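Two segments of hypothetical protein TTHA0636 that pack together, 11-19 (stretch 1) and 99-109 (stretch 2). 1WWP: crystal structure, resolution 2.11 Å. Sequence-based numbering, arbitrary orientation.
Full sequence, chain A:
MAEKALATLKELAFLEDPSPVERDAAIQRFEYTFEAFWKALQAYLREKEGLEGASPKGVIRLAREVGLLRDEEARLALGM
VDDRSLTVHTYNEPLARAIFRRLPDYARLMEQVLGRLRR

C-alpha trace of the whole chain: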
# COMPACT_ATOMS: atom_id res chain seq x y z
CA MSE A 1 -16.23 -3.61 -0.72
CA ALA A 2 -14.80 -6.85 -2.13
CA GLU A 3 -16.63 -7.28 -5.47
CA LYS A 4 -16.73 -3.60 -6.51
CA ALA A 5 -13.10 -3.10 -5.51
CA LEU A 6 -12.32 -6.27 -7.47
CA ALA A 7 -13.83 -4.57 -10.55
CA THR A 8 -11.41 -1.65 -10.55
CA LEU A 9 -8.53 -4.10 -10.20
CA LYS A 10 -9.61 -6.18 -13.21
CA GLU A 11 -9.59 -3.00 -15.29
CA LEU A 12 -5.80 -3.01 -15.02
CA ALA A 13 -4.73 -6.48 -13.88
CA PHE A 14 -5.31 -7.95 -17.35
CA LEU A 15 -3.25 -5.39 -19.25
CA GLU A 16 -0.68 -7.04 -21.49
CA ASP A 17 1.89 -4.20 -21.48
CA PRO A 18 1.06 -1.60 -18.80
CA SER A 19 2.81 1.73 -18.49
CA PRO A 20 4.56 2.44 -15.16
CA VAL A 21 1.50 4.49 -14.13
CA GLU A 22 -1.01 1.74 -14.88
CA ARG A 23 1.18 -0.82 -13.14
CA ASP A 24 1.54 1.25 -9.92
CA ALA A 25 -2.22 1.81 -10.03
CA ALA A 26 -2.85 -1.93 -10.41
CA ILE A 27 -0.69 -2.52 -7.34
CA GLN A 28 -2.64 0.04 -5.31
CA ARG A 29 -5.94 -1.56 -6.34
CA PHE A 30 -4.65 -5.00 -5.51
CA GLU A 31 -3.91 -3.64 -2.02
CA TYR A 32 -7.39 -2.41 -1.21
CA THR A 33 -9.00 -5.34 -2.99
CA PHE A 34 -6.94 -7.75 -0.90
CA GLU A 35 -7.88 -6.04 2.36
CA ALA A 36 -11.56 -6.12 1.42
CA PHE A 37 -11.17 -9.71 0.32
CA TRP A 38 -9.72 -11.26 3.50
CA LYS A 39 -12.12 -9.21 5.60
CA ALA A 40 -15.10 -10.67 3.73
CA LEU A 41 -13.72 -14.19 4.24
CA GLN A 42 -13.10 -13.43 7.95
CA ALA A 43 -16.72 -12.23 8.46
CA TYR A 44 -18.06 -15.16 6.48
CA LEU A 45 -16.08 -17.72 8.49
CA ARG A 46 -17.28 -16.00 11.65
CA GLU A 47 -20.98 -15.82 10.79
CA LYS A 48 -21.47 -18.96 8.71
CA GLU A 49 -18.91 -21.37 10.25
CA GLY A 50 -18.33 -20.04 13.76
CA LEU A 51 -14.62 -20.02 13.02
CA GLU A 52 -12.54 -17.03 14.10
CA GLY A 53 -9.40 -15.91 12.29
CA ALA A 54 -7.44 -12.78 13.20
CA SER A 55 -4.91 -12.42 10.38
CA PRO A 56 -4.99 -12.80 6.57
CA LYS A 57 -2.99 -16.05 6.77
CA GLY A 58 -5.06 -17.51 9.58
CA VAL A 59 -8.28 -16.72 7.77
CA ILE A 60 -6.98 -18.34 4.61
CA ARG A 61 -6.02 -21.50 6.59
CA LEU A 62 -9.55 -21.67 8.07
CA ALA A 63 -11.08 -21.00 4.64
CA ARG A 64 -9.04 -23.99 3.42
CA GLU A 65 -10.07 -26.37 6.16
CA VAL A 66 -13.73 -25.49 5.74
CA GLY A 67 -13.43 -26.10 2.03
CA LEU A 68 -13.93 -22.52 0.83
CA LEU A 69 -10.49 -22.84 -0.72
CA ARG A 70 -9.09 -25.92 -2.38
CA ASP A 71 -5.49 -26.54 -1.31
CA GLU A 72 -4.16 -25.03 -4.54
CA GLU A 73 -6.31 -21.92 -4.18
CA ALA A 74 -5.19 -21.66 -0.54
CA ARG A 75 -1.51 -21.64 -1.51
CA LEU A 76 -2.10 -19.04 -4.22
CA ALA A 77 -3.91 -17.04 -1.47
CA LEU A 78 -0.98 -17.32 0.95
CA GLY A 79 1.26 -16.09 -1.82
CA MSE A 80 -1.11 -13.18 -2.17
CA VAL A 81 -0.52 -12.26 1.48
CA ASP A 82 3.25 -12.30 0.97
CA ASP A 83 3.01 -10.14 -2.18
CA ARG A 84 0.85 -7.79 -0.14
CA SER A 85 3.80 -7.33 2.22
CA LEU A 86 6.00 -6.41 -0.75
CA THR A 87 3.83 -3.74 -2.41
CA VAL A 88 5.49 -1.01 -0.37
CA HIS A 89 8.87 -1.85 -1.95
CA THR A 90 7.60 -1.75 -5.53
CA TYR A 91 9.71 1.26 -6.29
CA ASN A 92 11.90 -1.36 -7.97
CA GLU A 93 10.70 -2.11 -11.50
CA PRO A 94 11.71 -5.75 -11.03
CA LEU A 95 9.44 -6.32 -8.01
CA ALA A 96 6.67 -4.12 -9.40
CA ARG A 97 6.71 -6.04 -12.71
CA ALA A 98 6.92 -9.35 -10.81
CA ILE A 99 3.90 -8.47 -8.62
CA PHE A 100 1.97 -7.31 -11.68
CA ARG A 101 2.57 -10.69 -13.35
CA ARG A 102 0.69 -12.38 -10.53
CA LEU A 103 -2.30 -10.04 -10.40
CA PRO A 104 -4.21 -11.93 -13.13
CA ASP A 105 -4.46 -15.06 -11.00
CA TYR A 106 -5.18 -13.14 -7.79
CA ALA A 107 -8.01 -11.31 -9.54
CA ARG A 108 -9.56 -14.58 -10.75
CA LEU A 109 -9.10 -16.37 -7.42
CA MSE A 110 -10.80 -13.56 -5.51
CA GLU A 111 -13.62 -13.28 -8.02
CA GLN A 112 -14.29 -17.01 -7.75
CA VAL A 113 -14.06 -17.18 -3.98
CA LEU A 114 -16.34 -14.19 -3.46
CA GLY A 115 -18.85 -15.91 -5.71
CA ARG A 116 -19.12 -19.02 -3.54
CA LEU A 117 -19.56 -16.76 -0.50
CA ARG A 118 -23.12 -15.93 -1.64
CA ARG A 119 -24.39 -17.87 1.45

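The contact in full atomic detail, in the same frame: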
# COMPACT_ATOMS: atom_id res chain seq x y z
N GLU A 11 -9.77 -3.97 -14.23
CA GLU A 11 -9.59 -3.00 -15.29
C GLU A 11 -8.13 -2.93 -15.70
O GLU A 11 -7.81 -2.70 -16.87
CB GLU A 11 -10.01 -1.60 -14.82
CG GLU A 11 -11.48 -1.41 -14.52
CD GLU A 11 -11.83 0.05 -14.28
OE1 GLU A 11 -11.53 0.87 -15.17
OE2 GLU A 11 -12.39 0.38 -13.21
N LEU A 12 -7.23 -3.13 -14.75
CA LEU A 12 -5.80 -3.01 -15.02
C LEU A 12 -5.00 -4.30 -14.91
O LEU A 12 -3.96 -4.43 -15.56
CB LEU A 12 -5.19 -1.99 -14.07
CG LEU A 12 -5.74 -0.56 -14.06
CD1 LEU A 12 -5.29 0.16 -12.78
CD2 LEU A 12 -5.25 0.18 -15.28
N ALA A 13 -5.46 -5.23 -14.09
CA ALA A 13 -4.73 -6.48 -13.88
C ALA A 13 -4.54 -7.34 -15.13
O ALA A 13 -3.61 -8.15 -15.19
CB ALA A 13 -5.41 -7.30 -12.79
N PHE A 14 -5.39 -7.16 -16.13
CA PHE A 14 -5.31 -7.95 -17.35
C PHE A 14 -4.67 -7.23 -18.52
O PHE A 14 -4.82 -7.63 -19.67
CB PHE A 14 -6.70 -8.45 -17.72
CG PHE A 14 -7.33 -9.27 -16.63
CD1 PHE A 14 -6.74 -10.46 -16.22
CD2 PHE A 14 -8.49 -8.84 -15.99
CE1 PHE A 14 -7.29 -11.21 -15.18
CE2 PHE A 14 -9.04 -9.58 -14.94
CZ PHE A 14 -8.44 -10.77 -14.54
N LEU A 15 -3.93 -6.16 -18.22
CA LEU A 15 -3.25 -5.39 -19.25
C LEU A 15 -1.98 -6.11 -19.65
O LEU A 15 -1.15 -6.45 -18.81
CB LEU A 15 -2.92 -3.99 -18.73
CG LEU A 15 -4.14 -3.12 -18.44
CD1 LEU A 15 -3.70 -1.75 -17.95
CD2 LEU A 15 -4.97 -2.98 -19.71
N GLU A 16 -1.84 -6.35 -20.95
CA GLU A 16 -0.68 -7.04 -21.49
C GLU A 16 0.63 -6.29 -21.28
O GLU A 16 1.60 -6.86 -20.78
CB GLU A 16 -0.90 -7.31 -22.98
CG GLU A 16 0.17 -8.17 -23.63
CD GLU A 16 -0.15 -8.51 -25.08
OE1 GLU A 16 -0.28 -7.57 -25.90
OE2 GLU A 16 -0.29 -9.71 -25.39
N ASP A 17 0.67 -5.01 -21.65
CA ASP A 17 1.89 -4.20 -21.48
C ASP A 17 1.54 -2.86 -20.83
O ASP A 17 1.42 -1.84 -21.51
CB ASP A 17 2.56 -3.97 -22.84
CG ASP A 17 3.82 -3.13 -22.73
OD1 ASP A 17 4.42 -2.84 -23.79
OD2 ASP A 17 4.21 -2.77 -21.60
N PRO A 18 1.40 -2.84 -19.50
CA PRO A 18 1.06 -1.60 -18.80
C PRO A 18 2.20 -0.61 -18.73
O PRO A 18 3.38 -0.97 -18.77
CB PRO A 18 0.68 -2.10 -17.41
CG PRO A 18 1.71 -3.17 -17.20
CD PRO A 18 1.70 -3.92 -18.54
N SER A 19 1.84 0.66 -18.64
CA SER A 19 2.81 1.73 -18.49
C SER A 19 3.17 1.71 -17.00
O SER A 19 2.53 1.01 -16.22
CB SER A 19 2.15 3.06 -18.82
OG SER A 19 0.97 3.20 -18.03
N ILE A 99 5.20 -8.43 -9.31
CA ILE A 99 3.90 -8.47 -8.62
C ILE A 99 2.81 -8.40 -9.68
O ILE A 99 1.84 -9.17 -9.65
CB ILE A 99 3.70 -7.25 -7.67
CG1 ILE A 99 4.75 -7.24 -6.56
CG2 ILE A 99 2.31 -7.33 -7.04
CD1 ILE A 99 4.64 -8.41 -5.62
N PHE A 100 2.96 -7.48 -10.63
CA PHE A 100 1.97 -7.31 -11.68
C PHE A 100 1.69 -8.60 -12.45
O PHE A 100 0.57 -8.84 -12.88
CB PHE A 100 2.40 -6.23 -12.68
CG PHE A 100 1.36 -5.93 -13.72
CD1 PHE A 100 0.22 -5.19 -13.40
CD2 PHE A 100 1.47 -6.45 -15.00
CE1 PHE A 100 -0.79 -4.98 -14.33
CE2 PHE A 100 0.47 -6.25 -15.95
CZ PHE A 100 -0.66 -5.52 -15.61
N ARG A 101 2.72 -9.43 -12.63
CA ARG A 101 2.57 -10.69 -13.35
C ARG A 101 1.66 -11.66 -12.61
O ARG A 101 1.07 -12.56 -13.22
CB ARG A 101 3.92 -11.35 -13.58
CG ARG A 101 4.88 -10.58 -14.48
CD ARG A 101 6.14 -11.40 -14.77
NE ARG A 101 6.82 -11.80 -13.54
CZ ARG A 101 7.91 -12.56 -13.50
NH1 ARG A 101 8.46 -13.01 -14.63
NH2 ARG A 101 8.47 -12.87 -12.34
N ARG A 102 1.53 -11.49 -11.31
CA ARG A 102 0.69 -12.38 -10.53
C ARG A 102 -0.74 -11.88 -10.38
O ARG A 102 -1.64 -12.67 -10.09
CB ARG A 102 1.31 -12.60 -9.16
CG ARG A 102 2.72 -13.17 -9.21
CD ARG A 102 3.57 -12.66 -8.06
NE ARG A 102 4.99 -12.90 -8.29
CZ ARG A 102 5.97 -12.48 -7.49
NH1 ARG A 102 5.69 -11.80 -6.39
NH2 ARG A 102 7.24 -12.76 -7.80
N LEU A 103 -0.96 -10.59 -10.57
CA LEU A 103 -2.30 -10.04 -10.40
C LEU A 103 -3.42 -10.77 -11.13
O LEU A 103 -4.51 -10.93 -10.58
CB LEU A 103 -2.33 -8.55 -10.75
CG LEU A 103 -1.38 -7.67 -9.93
CD1 LEU A 103 -1.74 -6.21 -10.17
CD2 LEU A 103 -1.47 -8.00 -8.44
N PRO A 104 -3.17 -11.22 -12.38
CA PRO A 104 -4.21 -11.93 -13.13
C PRO A 104 -4.84 -13.05 -12.32
O PRO A 104 -6.06 -13.11 -12.16
CB PRO A 104 -3.44 -12.46 -14.34
CG PRO A 104 -2.42 -11.40 -14.57
CD PRO A 104 -1.94 -11.10 -13.18
N ASP A 105 -3.99 -13.94 -11.80
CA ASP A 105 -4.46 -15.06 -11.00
C ASP A 105 -5.15 -14.61 -9.72
O ASP A 105 -6.19 -15.14 -9.35
CB ASP A 105 -3.30 -15.99 -10.64
CG ASP A 105 -2.69 -16.67 -11.86
OD1 ASP A 105 -2.26 -15.95 -12.78
OD2 ASP A 105 -2.65 -17.92 -11.89
N TYR A 106 -4.57 -13.62 -9.03
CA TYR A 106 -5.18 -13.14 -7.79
C TYR A 106 -6.58 -12.63 -8.08
O TYR A 106 -7.52 -12.95 -7.36
CB TYR A 106 -4.35 -12.02 -7.17
CG TYR A 106 -2.97 -12.44 -6.74
CD1 TYR A 106 -2.66 -13.78 -6.52
CD2 TYR A 106 -1.97 -11.49 -6.51
CE1 TYR A 106 -1.40 -14.17 -6.10
CE2 TYR A 106 -0.70 -11.87 -6.08
CZ TYR A 106 -0.42 -13.20 -5.88
OH TYR A 106 0.82 -13.59 -5.46
N ALA A 107 -6.72 -11.86 -9.15
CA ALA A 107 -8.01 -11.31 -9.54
C ALA A 107 -9.03 -12.43 -9.75
O ALA A 107 -10.15 -12.36 -9.25
CB ALA A 107 -7.86 -10.47 -10.81
N ARG A 108 -8.64 -13.46 -10.49
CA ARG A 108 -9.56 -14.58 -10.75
C ARG A 108 -9.90 -15.32 -9.47
O ARG A 108 -11.07 -15.58 -9.19
CB ARG A 108 -8.93 -15.56 -11.75
CG ARG A 108 -8.57 -14.95 -13.11
CD ARG A 108 -7.80 -15.94 -13.97
NE ARG A 108 -7.18 -15.28 -15.13
CZ ARG A 108 -7.85 -14.76 -16.14
NH1 ARG A 108 -9.18 -14.81 -16.16
NH2 ARG A 108 -7.20 -14.18 -17.14
N LEU A 109 -8.88 -15.66 -8.68
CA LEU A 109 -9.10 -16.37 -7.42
C LEU A 109 -10.11 -15.64 -6.54
O LEU A 109 -11.08 -16.24 -6.05
CB LEU A 109 -7.77 -16.51 -6.66
CG LEU A 109 -7.57 -17.58 -5.57
CD1 LEU A 109 -7.10 -16.90 -4.31
CD2 LEU A 109 -8.84 -18.38 -5.33

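The end of one helix and the loop that follows it pack against a kinked helix through a small, largely apolar contact that buries 402 Å² in total and contains no hydrogen bond between the two stretches. Residues 11-13 form a weakly bonded helical turn, after which the chain runs on as loop or turn, with Leu15 N bonded to Leu12 O at 3.2 Å. Stretch 2 is helical throughout but kinked where the backbone N atoms of Pro104 and Asp105 make no bond to the preceding turn. Proline has no amide hydrogen to give, so a break at Pro104 is expected; helical bonding is regular again from Tyr106 N, which reaches Arg102 O at 3.3 Å. The backbones come nearest close to this kink, where the CA atoms of Ala13 and Pro104 lie 5.5 Å apart.

Ala13, whose side chain is a single methyl, packs at this point of nearest approach. Its CB lies 3.9 Å from Leu103 CB and 4.5 Å from Ala107 CB, so the methyl meets two residues one helical turn apart. Its carbonyl also faces the helix, with Ala13 O 3.5 Å from Pro104 CG, a van der Waals approach to the proline ring.

Phe100 is the most covered residue of the helix, with 96 Å² of the residue buried by stretch 1. With chi1 near 180° (t), its ring extends into the curve of stretch 1. Pro18 CG sits over one face, 3.8 Å from the ring centroid and 24° off the normal, a CH-pi contact in which a proline C-H group meets the aromatic pi cloud. Around the edge, near the ring plane, lie two carbonyl oxygens: Leu12 O is 3.4 Å from Phe100 CE1, and Leu15 O is 3.3 Å from Phe100 CE2. This placement suits the slightly positive ring hydrogens and the partial negative charge of the oxygens. Leu15 CB adds an apolar contact, 4.1 Å from Phe100 CZ.

Phe14 covers the other side of the Ala13 contact. Its CA-to-CB bond points away from the helix, but the end of the side chain (chi1 -58°, m) comes nearer. Phe14 CZ lies 3.8 Å from Ala107 CB, and Phe14 CE1 lies 4.1 Å from Pro104 CB, so the ring packs against Pro104 at the kink and Ala107 one turn further on. At the exposed margin, the end of Arg108 comes nearer as well, bringing NH2 to 3.6 Å from Phe14 CE1, which lies over one face of the guanidinium.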